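Pectate lyase (Cellvibrio cellulosa, PDB 1GXM) cleaves pectate by beta-elimination as a family 10 polysaccharide lyase, represented here by the catalytic module of a longer protein that also has carbohydrate-binding modules. Local coordinates at residues M80-K88 with A152-S160; S274-D282 with Y312-I323. All coordinates share one frame; numbering follows the deposited sequence.

The two contacts lie on opposite sides of the centre of the catalytic module, their centres 34 Å apart and their nearest atoms about 19 Å apart, so they do not touch. They follow one another along the chain, contact 1 closing before contact 2 opens. Contact 1 holds the loop between helices 136-148 and 161-181 against helix 77-90, through an apolar patch flanked by side-chain polar bonds and bridging waters. Contact 2 has its centre about 15 Å from the centre of the chain, against about 21 Å for contact 1. In it strand 274-278 pairs with strand 315-316, and Trp-277 packs on the start of helix 318-329. The two thus pack separate regions of the module.

Contact 1: residues M80-K88 with A152-S160; sequences MVFLAEVYK and APFDTDVFS
Lys-88 NZ donates to three oxygens: Asp-155 OD1 at 2.8 Å, in a salt bridge, Asp-155 OD2 more weakly, and a water that itself donates to OD2. The ammonium meets OD1 on the syn side of the carboxylate, 28° out of its plane. Lysine suits the place because its long stem stays extended until chi4 (67°) turns NZ to the acid, and on the way its CG packs on Thr-156 CG2 at 3.7 Å. The preceding residue, Tyr-87, donates through OH to Asp-157 OD1 over a very short 2.5 Å, the oxygen lying in plane at the ring edge. Thr-156 OG1 accepts from Val-158 N at 3.2 Å, an ST turn, and donates to a second water, which gives Ala-84 O a second donor and bridges it to Pro-153 O. Pro-153, preceded by a cis peptide bond, sets CG 3.7 Å from Ala-84 CB, and Phe-154 CE1 reaches the same methyl at 3.5 Å; so small a residue lets the loop come close. Glu-85 instead pairs with Arg-29. The loop between helices 136-148 and 161-181 is thus held to helix 77-90 by an apolar centre, a lysine-aspartate salt bridge and a tyrosine-aspartate hydrogen bond.

Contact 2: residues S274-D282 with Y312-I323; sequences SKMWYRFYD and YSWGGNYGTSII
The indole of Trp-277 has Gly-319 on one face: its CA stands 3.6 Å from the centroid of the six-membered ring, a CH-pi contact almost on the ring normal. Gly-316 O lies in plane at the ring edge, and Ile-323 CD1 meets CZ2 at 3.6 Å. Glycine suits position 319 because a bare backbone can lie this close to the indole, whose NE1 is hydrogen-bonded to Phe-246 O. A second flat pair is the guanidinium of Arg-279 on the ring of Tyr-312, centres 3.8 Å apart and planes only 11° apart, an off-centre cation-pi stack. With CG swung away from the backbone N (chi1 -170°) and the chain extended to NE, the guanidinium reaches Ser-313 O: NH1 donates to it at 2.9 Å, within its own plane and onto a carbonyl lone pair. A water at the guanidinium edge links NH1 to Ser-313 N. Phe-280 carries Arg-279 CG over one face and has Tyr-312 CE2 at its edge, while Phe-280 CE2 comes 3.4 Å from Trp-314 CZ3, the two rings oblique at 51°.

Backbone bonds frame these groups. Trp-277 and Gly-316 form an antiparallel hydrogen-bonded pair, Gly-316 N to Trp-277 O being 2.8 Å. Past it, Arg-279 N donates at 3.0 Å to Trp-314 O from above the carbonyl plane, and that oxygen also accepts from a water bound to Phe-280 N. Gly-315 CA passes 3.1 Å from Trp-277 O, closeness that its lack of a side chain permits. Tyr-312 OH is hydrogen-bonded to Glu-210 OE2, a carboxylate that would probably make the ring more electron-rich. The in-plane bond and the stack together limit the guanidinium's rotation and tie the turn between strands 274-278 and 280-281 to residues 312-313.

Contact 1: residues M80-K88 with A152-S160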
loop_
_atom_site.group_PDB
_atom_site.type_symbol
_atom_site.label_atom_id
_atom_site.label_comp_id
_atom_site.label_asym_id
_atom_site.label_seq_id
_atom_site.Cartn_x
_atom_site.Cartn_y
_atom_site.Cartn_z
ATOM N N MET A 80 -14.661 -2.371 0.712
ATOM C CA MET A 80 -15.396 -1.658 -0.334
ATOM C C MET A 80 -15.324 -2.402 -1.664
ATOM O O MET A 80 -16.298 -2.389 -2.424
ATOM C CB MET A 80 -14.994 -0.195 -0.448
ATOM C CG MET A 80 -13.869 0.057 -1.372
ATOM S SD MET A 80 -13.084 1.530 -0.923
ATOM C CE MET A 80 -13.889 2.702 -1.996
ATOM N N VAL A 81 -14.199 -3.055 -1.945
ATOM C CA VAL A 81 -14.060 -3.792 -3.188
ATOM C C VAL A 81 -14.988 -5.001 -3.111
ATOM O O VAL A 81 -15.729 -5.309 -4.043
ATOM C CB VAL A 81 -12.601 -4.213 -3.429
ATOM C CG1 VAL A 81 -12.499 -5.206 -4.576
ATOM C CG2 VAL A 81 -11.744 -2.984 -3.714
ATOM N N PHE A 82 -14.939 -5.693 -1.982
ATOM C CA PHE A 82 -15.809 -6.819 -1.718
ATOM C C PHE A 82 -17.276 -6.465 -1.870
ATOM O O PHE A 82 -18.019 -7.142 -2.588
ATOM C CB PHE A 82 -15.495 -7.337 -0.320
ATOM C CG PHE A 82 -16.474 -8.336 0.187
ATOM C CD1 PHE A 82 -16.579 -9.590 -0.399
ATOM C CD2 PHE A 82 -17.291 -8.020 1.253
ATOM C CE1 PHE A 82 -17.499 -10.509 0.094
ATOM C CE2 PHE A 82 -18.187 -8.916 1.747
ATOM C CZ PHE A 82 -18.291 -10.165 1.180
ATOM N N LEU A 83 -17.713 -5.382 -1.256
ATOM C CA LEU A 83 -19.135 -5.051 -1.319
ATOM C C LEU A 83 -19.515 -4.548 -2.703
ATOM O O LEU A 83 -20.653 -4.688 -3.122
ATOM C CB LEU A 83 -19.519 -4.037 -0.247
ATOM C CG LEU A 83 -19.463 -4.542 1.189
ATOM C CD1 LEU A 83 -19.942 -3.483 2.116
ATOM C CD2 LEU A 83 -20.258 -5.809 1.351
ATOM N N ALA A 84 -18.571 -3.984 -3.444
ATOM C CA ALA A 84 -18.858 -3.585 -4.815
ATOM C C ALA A 84 -19.140 -4.812 -5.651
ATOM O O ALA A 84 -20.023 -4.802 -6.517
ATOM C CB ALA A 84 -17.707 -2.775 -5.403
ATOM N N GLU A 85 -18.368 -5.863 -5.409
ATOM C CA GLU A 85 -18.551 -7.132 -6.101
ATOM C C GLU A 85 -19.890 -7.740 -5.703
ATOM O O GLU A 85 -20.619 -8.222 -6.535
ATOM C CB GLU A 85 -17.409 -8.092 -5.793
ATOM C CG GLU A 85 -17.564 -9.468 -6.417
ATOM C CD GLU A 85 -17.429 -9.482 -7.929
ATOM O OE1 GLU A 85 -16.896 -8.529 -8.509
ATOM O OE2 GLU A 85 -17.856 -10.483 -8.568
ATOM N N VAL A 86 -20.226 -7.693 -4.426
ATOM C CA VAL A 86 -21.522 -8.185 -3.973
ATOM C C VAL A 86 -22.647 -7.421 -4.639
ATOM O O VAL A 86 -23.633 -8.031 -5.057
ATOM C CB VAL A 86 -21.645 -8.100 -2.435
ATOM C CG1 VAL A 86 -23.071 -8.403 -1.993
ATOM C CG2 VAL A 86 -20.687 -9.041 -1.778
ATOM N N TYR A 87 -22.522 -6.107 -4.751
ATOM C CA TYR A 87 -23.506 -5.309 -5.454
ATOM C C TYR A 87 -23.614 -5.723 -6.920
ATOM O O TYR A 87 -24.720 -5.866 -7.467
ATOM C CB TYR A 87 -23.210 -3.817 -5.343
ATOM C CG TYR A 87 -24.212 -3.009 -6.117
ATOM C CD1 TYR A 87 -25.570 -3.123 -5.833
ATOM C CD2 TYR A 87 -23.822 -2.169 -7.141
ATOM C CE1 TYR A 87 -26.517 -2.409 -6.568
ATOM C CE2 TYR A 87 -24.755 -1.436 -7.863
ATOM C CZ TYR A 87 -26.108 -1.572 -7.577
ATOM O OH TYR A 87 -27.034 -0.843 -8.293
ATOM N N LYS A 88 -22.470 -5.927 -7.552
ATOM C CA LYS A 88 -22.414 -6.328 -8.948
ATOM C C LYS A 88 -23.096 -7.674 -9.126
ATOM O O LYS A 88 -23.844 -7.862 -10.092
ATOM C CB LYS A 88 -20.962 -6.382 -9.431
ATOM C CG LYS A 88 -20.764 -6.790 -10.894
ATOM C CD LYS A 88 -19.278 -6.809 -11.222
ATOM C CE LYS A 88 -18.970 -7.374 -12.611
ATOM N NZ LYS A 88 -19.478 -6.512 -13.695
ATOM N N ALA A 152 -14.111 -3.459 -13.301
ATOM C CA ALA A 152 -14.747 -4.388 -12.388
ATOM C C ALA A 152 -14.038 -4.345 -11.040
ATOM O O ALA A 152 -12.814 -4.397 -10.982
ATOM C CB ALA A 152 -14.689 -5.801 -12.959
ATOM N N PRO A 153 -14.773 -4.339 -9.937
ATOM C CA PRO A 153 -16.241 -4.477 -9.854
ATOM C C PRO A 153 -17.048 -3.189 -9.952
ATOM O O PRO A 153 -18.244 -3.222 -9.627
ATOM C CB PRO A 153 -16.411 -5.056 -8.457
ATOM C CG PRO A 153 -15.300 -4.422 -7.684
ATOM C CD PRO A 153 -14.141 -4.292 -8.613
ATOM N N PHE A 154 -16.436 -2.100 -10.395
ATOM C CA PHE A 154 -17.064 -0.778 -10.402
ATOM C C PHE A 154 -17.635 -0.438 -11.772
ATOM O O PHE A 154 -17.897 0.732 -12.080
ATOM C CB PHE A 154 -16.054 0.284 -9.979
ATOM C CG PHE A 154 -15.396 -0.023 -8.666
ATOM C CD1 PHE A 154 -16.115 0.080 -7.481
ATOM C CD2 PHE A 154 -14.082 -0.434 -8.608
ATOM C CE1 PHE A 154 -15.513 -0.215 -6.253
ATOM C CE2 PHE A 154 -13.478 -0.725 -7.378
ATOM C CZ PHE A 154 -14.193 -0.628 -6.213
ATOM N N ASP A 155 -17.856 -1.472 -12.573
ATOM C CA ASP A 155 -18.482 -1.295 -13.906
ATOM C C ASP A 155 -19.989 -1.556 -13.817
ATOM O O ASP A 155 -20.585 -2.248 -14.650
ATOM C CB ASP A 155 -17.815 -2.171 -14.973
ATOM C CG ASP A 155 -17.891 -3.648 -14.667
ATOM O OD1 ASP A 155 -18.172 -4.043 -13.511
ATOM O OD2 ASP A 155 -17.674 -4.510 -15.540
ATOM N N THR A 156 -20.586 -0.981 -12.784
ATOM C CA THR A 156 -22.016 -1.035 -12.536
ATOM C C THR A 156 -22.492 0.392 -12.398
ATOM O O THR A 156 -21.754 1.341 -12.623
ATOM C CB THR A 156 -22.325 -1.818 -11.249
ATOM O OG1 THR A 156 -21.770 -1.132 -10.119
ATOM C CG2 THR A 156 -21.628 -3.169 -11.230
ATOM N N ASP A 157 -23.726 0.563 -11.968
ATOM C CA ASP A 157 -24.243 1.905 -11.755
ATOM C C ASP A 157 -23.894 2.467 -10.370
ATOM O O ASP A 157 -24.469 3.475 -9.939
ATOM C CB ASP A 157 -25.757 1.938 -11.999
ATOM C CG ASP A 157 -26.539 1.108 -11.007
ATOM O OD1 ASP A 157 -25.998 0.708 -9.957
ATOM O OD2 ASP A 157 -27.743 0.826 -11.181
ATOM N N VAL A 158 -22.943 1.831 -9.684
ATOM C CA VAL A 158 -22.475 2.302 -8.383
ATOM C C VAL A 158 -22.031 3.755 -8.450
ATOM O O VAL A 158 -22.311 4.524 -7.554
ATOM C CB VAL A 158 -21.391 1.371 -7.771
ATOM C CG1 VAL A 158 -20.133 1.275 -8.622
ATOM C CG2 VAL A 158 -21.032 1.840 -6.374
ATOM N N PHE A 159 -21.356 4.122 -9.533
ATOM C CA PHE A 159 -20.848 5.462 -9.704
ATOM C C PHE A 159 -21.318 6.071 -10.991
ATOM O O PHE A 159 -21.518 5.372 -11.982
ATOM C CB PHE A 159 -19.322 5.426 -9.687
ATOM C CG PHE A 159 -18.750 4.961 -8.377
ATOM C CD1 PHE A 159 -19.154 5.543 -7.185
ATOM C CD2 PHE A 159 -17.820 3.954 -8.342
ATOM C CE1 PHE A 159 -18.624 5.123 -5.975
ATOM C CE2 PHE A 159 -17.281 3.523 -7.115
ATOM C CZ PHE A 159 -17.692 4.101 -5.949
ATOM N N SER A 160 -21.424 7.386 -10.964
ATOM C CA SER A 160 -21.719 8.199 -12.131
ATOM C C SER A 160 -20.447 8.759 -12.740
ATOM O O SER A 160 -19.360 8.645 -12.169
ATOM C CB SER A 160 -22.592 9.375 -11.705
ATOM O OG SER A 160 -21.844 10.282 -10.916
HETATM O O HOH W 1 -20.307 -2.419 -8.135
HETATM O O HOH W 2 -17.271 -6.987 -15.595
#

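Contact 2: residues S274-D282 with Y312-I323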
loop_
_atom_site.group_PDB
_atom_site.type_symbol
_atom_site.label_atom_id
_atom_site.label_comp_id
_atom_site.label_asym_id
_atom_site.label_seq_id
_atom_site.Cartn_x
_atom_site.Cartn_y
_atom_site.Cartn_z
ATOM N N SER A 274 20.167 -16.413 -4.279
ATOM C CA SER A 274 18.980 -15.728 -3.766
ATOM C C SER A 274 19.334 -14.266 -3.575
ATOM O O SER A 274 20.484 -13.901 -3.453
ATOM C CB SER A 274 18.565 -16.350 -2.430
ATOM O OG SER A 274 17.601 -15.565 -1.726
ATOM N N LYS A 275 18.317 -13.422 -3.576
ATOM C CA LYS A 275 18.470 -12.019 -3.234
ATOM C C LYS A 275 17.477 -11.693 -2.143
ATOM O O LYS A 275 16.327 -12.118 -2.190
ATOM C CB LYS A 275 18.184 -11.179 -4.458
ATOM C CG LYS A 275 19.234 -11.331 -5.557
ATOM C CD LYS A 275 18.803 -10.593 -6.830
ATOM C CE LYS A 275 19.813 -10.779 -7.927
ATOM N NZ LYS A 275 19.408 -10.122 -9.195
ATOM N N MET A 276 17.932 -10.919 -1.182
ATOM C CA MET A 276 17.117 -10.452 -0.071
ATOM C C MET A 276 17.046 -8.941 -0.145
ATOM O O MET A 276 18.006 -8.263 -0.498
ATOM C CB MET A 276 17.720 -10.861 1.270
ATOM C CG MET A 276 16.795 -10.656 2.436
ATOM S SD MET A 276 17.626 -10.762 4.011
ATOM C CE MET A 276 18.265 -9.069 4.135
ATOM N N TRP A 277 15.903 -8.420 0.252
ATOM C CA TRP A 277 15.744 -6.990 0.436
ATOM C C TRP A 277 15.517 -6.712 1.897
ATOM O O TRP A 277 14.885 -7.487 2.606
ATOM C CB TRP A 277 14.562 -6.451 -0.394
ATOM C CG TRP A 277 14.875 -6.429 -1.846
ATOM C CD1 TRP A 277 15.338 -5.376 -2.564
ATOM C CD2 TRP A 277 14.820 -7.544 -2.754
ATOM N NE1 TRP A 277 15.561 -5.750 -3.865
ATOM C CE2 TRP A 277 15.235 -7.072 -4.010
ATOM C CE3 TRP A 277 14.411 -8.872 -2.646
ATOM C CZ2 TRP A 277 15.288 -7.877 -5.128
ATOM C CZ3 TRP A 277 14.450 -9.667 -3.766
ATOM C CH2 TRP A 277 14.887 -9.167 -4.992
ATOM N N TYR A 278 16.050 -5.591 2.356
ATOM C CA TYR A 278 15.763 -5.120 3.685
ATOM C C TYR A 278 14.427 -4.399 3.736
ATOM O O TYR A 278 13.977 -3.800 2.760
ATOM C CB TYR A 278 16.853 -4.183 4.174
ATOM C CG TYR A 278 18.169 -4.877 4.401
ATOM C CD1 TYR A 278 19.088 -5.029 3.377
ATOM C CD2 TYR A 278 18.491 -5.392 5.640
ATOM C CE1 TYR A 278 20.292 -5.672 3.598
ATOM C CE2 TYR A 278 19.685 -6.046 5.863
ATOM C CZ TYR A 278 20.580 -6.170 4.846
ATOM O OH TYR A 278 21.766 -6.820 5.090
ATOM N N ARG A 279 13.802 -4.436 4.898
ATOM C CA ARG A 279 12.608 -3.645 5.107
ATOM C C ARG A 279 12.903 -2.147 5.160
ATOM O O ARG A 279 12.078 -1.341 4.709
ATOM C CB ARG A 279 11.921 -4.090 6.377
ATOM C CG ARG A 279 10.556 -3.508 6.586
ATOM C CD ARG A 279 9.760 -4.356 7.472
ATOM N NE ARG A 279 8.396 -3.902 7.626
ATOM C CZ ARG A 279 7.476 -4.607 8.227
ATOM N NH1 ARG A 279 7.786 -5.774 8.737
ATOM N NH2 ARG A 279 6.249 -4.140 8.333
ATOM N N PHE A 280 14.058 -1.803 5.711
ATOM C CA PHE A 280 14.469 -0.417 5.900
ATOM C C PHE A 280 15.857 -0.209 5.348
ATOM O O PHE A 280 16.775 -0.937 5.703
ATOM C CB PHE A 280 14.493 -0.068 7.378
ATOM C CG PHE A 280 13.202 -0.339 8.087
ATOM C CD1 PHE A 280 12.145 0.554 8.007
ATOM C CD2 PHE A 280 13.045 -1.486 8.834
ATOM C CE1 PHE A 280 10.965 0.278 8.636
ATOM C CE2 PHE A 280 11.868 -1.760 9.464
ATOM C CZ PHE A 280 10.826 -0.861 9.387
ATOM N N TYR A 281 16.004 0.808 4.517
ATOM C CA TYR A 281 17.298 1.239 4.025
ATOM C C TYR A 281 17.550 2.672 4.431
ATOM O O TYR A 281 16.662 3.515 4.391
ATOM C CB TYR A 281 17.347 1.217 2.510
ATOM C CG TYR A 281 17.326 -0.150 1.925
ATOM C CD1 TYR A 281 16.139 -0.805 1.707
ATOM C CD2 TYR A 281 18.506 -0.796 1.611
ATOM C CE1 TYR A 281 16.117 -2.056 1.149
ATOM C CE2 TYR A 281 18.500 -2.053 1.072
ATOM C CZ TYR A 281 17.306 -2.688 0.828
ATOM O OH TYR A 281 17.259 -3.955 0.284
ATOM N N ASP A 282 18.789 2.966 4.765
ATOM C CA ASP A 282 19.150 4.331 5.086
ATOM C C ASP A 282 18.931 5.230 3.869
ATOM O O ASP A 282 19.353 4.899 2.758
ATOM C CB ASP A 282 20.593 4.390 5.552
ATOM C CG ASP A 282 21.009 5.763 5.950
ATOM O OD1 ASP A 282 21.450 6.554 5.075
ATOM O OD2 ASP A 282 20.892 6.133 7.110
ATOM N N TYR A 312 8.838 -9.101 14.249
ATOM C CA TYR A 312 8.696 -8.196 13.113
ATOM C C TYR A 312 9.666 -8.660 12.050
ATOM O O TYR A 312 10.770 -9.102 12.378
ATOM C CB TYR A 312 9.065 -6.792 13.580
ATOM C CG TYR A 312 8.705 -5.630 12.701
ATOM C CD1 TYR A 312 7.418 -5.139 12.651
ATOM C CD2 TYR A 312 9.675 -4.962 11.964
ATOM C CE1 TYR A 312 7.116 -4.042 11.882
ATOM C CE2 TYR A 312 9.371 -3.880 11.187
ATOM C CZ TYR A 312 8.097 -3.395 11.174
ATOM O OH TYR A 312 7.767 -2.310 10.398
ATOM N N SER A 313 9.258 -8.595 10.786
ATOM C CA SER A 313 10.127 -9.013 9.693
ATOM C C SER A 313 10.998 -7.858 9.255
ATOM O O SER A 313 10.497 -6.791 8.909
ATOM C CB SER A 313 9.333 -9.469 8.486
ATOM O OG SER A 313 8.636 -10.630 8.792
ATOM N N TRP A 314 12.295 -8.066 9.215
ATOM C CA TRP A 314 13.264 -7.012 8.907
ATOM C C TRP A 314 13.798 -7.083 7.486
ATOM O O TRP A 314 14.611 -6.269 7.094
ATOM C CB TRP A 314 14.411 -7.058 9.922
ATOM C CG TRP A 314 13.898 -6.709 11.264
ATOM C CD1 TRP A 314 13.415 -7.566 12.206
ATOM C CD2 TRP A 314 13.657 -5.393 11.760
ATOM N NE1 TRP A 314 12.943 -6.862 13.282
ATOM C CE2 TRP A 314 13.079 -5.525 13.031
ATOM C CE3 TRP A 314 13.913 -4.114 11.278
ATOM C CZ2 TRP A 314 12.750 -4.451 13.812
ATOM C CZ3 TRP A 314 13.577 -3.041 12.066
ATOM C CH2 TRP A 314 12.982 -3.213 13.305
ATOM N N GLY A 315 13.321 -8.058 6.720
ATOM C CA GLY A 315 13.733 -8.241 5.355
ATOM C C GLY A 315 12.822 -9.247 4.720
ATOM O O GLY A 315 11.997 -9.864 5.377
ATOM N N GLY A 316 13.014 -9.442 3.436
ATOM C CA GLY A 316 12.203 -10.370 2.710
ATOM C C GLY A 316 12.455 -10.322 1.231
ATOM O O GLY A 316 13.329 -9.656 0.736
ATOM N N ASN A 317 11.627 -11.060 0.521
ATOM C CA ASN A 317 11.743 -11.228 -0.900
ATOM C C ASN A 317 10.936 -10.168 -1.650
ATOM O O ASN A 317 10.275 -10.447 -2.639
ATOM C CB ASN A 317 11.324 -12.690 -1.175
ATOM C CG ASN A 317 11.098 -12.958 -2.641
ATOM O OD1 ASN A 317 10.193 -13.673 -3.091
ATOM N ND2 ASN A 317 11.983 -12.388 -3.412
ATOM N N TYR A 318 11.035 -8.930 -1.201
ATOM C CA TYR A 318 10.106 -7.900 -1.641
ATOM C C TYR A 318 10.229 -7.567 -3.107
ATOM O O TYR A 318 9.242 -7.305 -3.757
ATOM C CB TYR A 318 10.381 -6.620 -0.859
ATOM C CG TYR A 318 10.384 -6.760 0.624
ATOM C CD1 TYR A 318 9.408 -7.476 1.295
ATOM C CD2 TYR A 318 11.372 -6.156 1.371
ATOM C CE1 TYR A 318 9.425 -7.573 2.667
ATOM C CE2 TYR A 318 11.403 -6.266 2.714
ATOM C CZ TYR A 318 10.442 -6.956 3.373
ATOM O OH TYR A 318 10.464 -7.026 4.742
ATOM N N GLY A 319 11.446 -7.536 -3.607
ATOM C CA GLY A 319 11.694 -7.063 -4.961
ATOM C C GLY A 319 11.302 -8.007 -6.085
ATOM O O GLY A 319 11.062 -7.562 -7.195
ATOM N N THR A 320 11.266 -9.300 -5.819
ATOM C CA THR A 320 11.043 -10.295 -6.871
ATOM C C THR A 320 9.841 -9.972 -7.707
ATOM O O THR A 320 9.909 -9.936 -8.933
ATOM C CB THR A 320 10.935 -11.675 -6.236
ATOM O OG1 THR A 320 12.186 -11.931 -5.588
ATOM C CG2 THR A 320 10.748 -12.779 -7.291
ATOM N N SER A 321 8.732 -9.713 -7.054
ATOM C CA SER A 321 7.478 -9.553 -7.766
ATOM C C SER A 321 7.529 -8.328 -8.700
ATOM O O SER A 321 7.141 -8.401 -9.867
ATOM C CB SER A 321 6.317 -9.458 -6.787
ATOM O OG SER A 321 6.403 -8.315 -6.001
ATOM N N ILE A 322 8.012 -7.206 -8.198
ATOM C CA ILE A 322 7.996 -6.003 -9.016
ATOM C C ILE A 322 9.044 -6.050 -10.099
ATOM O O ILE A 322 8.830 -5.537 -11.179
ATOM C CB ILE A 322 8.115 -4.710 -8.159
ATOM C CG1 ILE A 322 7.557 -3.512 -8.929
ATOM C CG2 ILE A 322 9.520 -4.470 -7.665
ATOM C CD1 ILE A 322 6.064 -3.559 -9.137
ATOM N N ILE A 323 10.175 -6.679 -9.821
ATOM C CA ILE A 323 11.241 -6.801 -10.818
ATOM C C ILE A 323 10.777 -7.682 -11.959
ATOM O O ILE A 323 10.952 -7.337 -13.128
ATOM C CB ILE A 323 12.518 -7.364 -10.174
ATOM C CG1 ILE A 323 13.119 -6.286 -9.276
ATOM C CG2 ILE A 323 13.503 -7.851 -11.237
ATOM C CD1 ILE A 323 14.228 -6.796 -8.418
HETATM O O HOH W 3 6.347 -7.870 10.316
HETATM O O HOH W 4 15.516 -3.700 7.453
#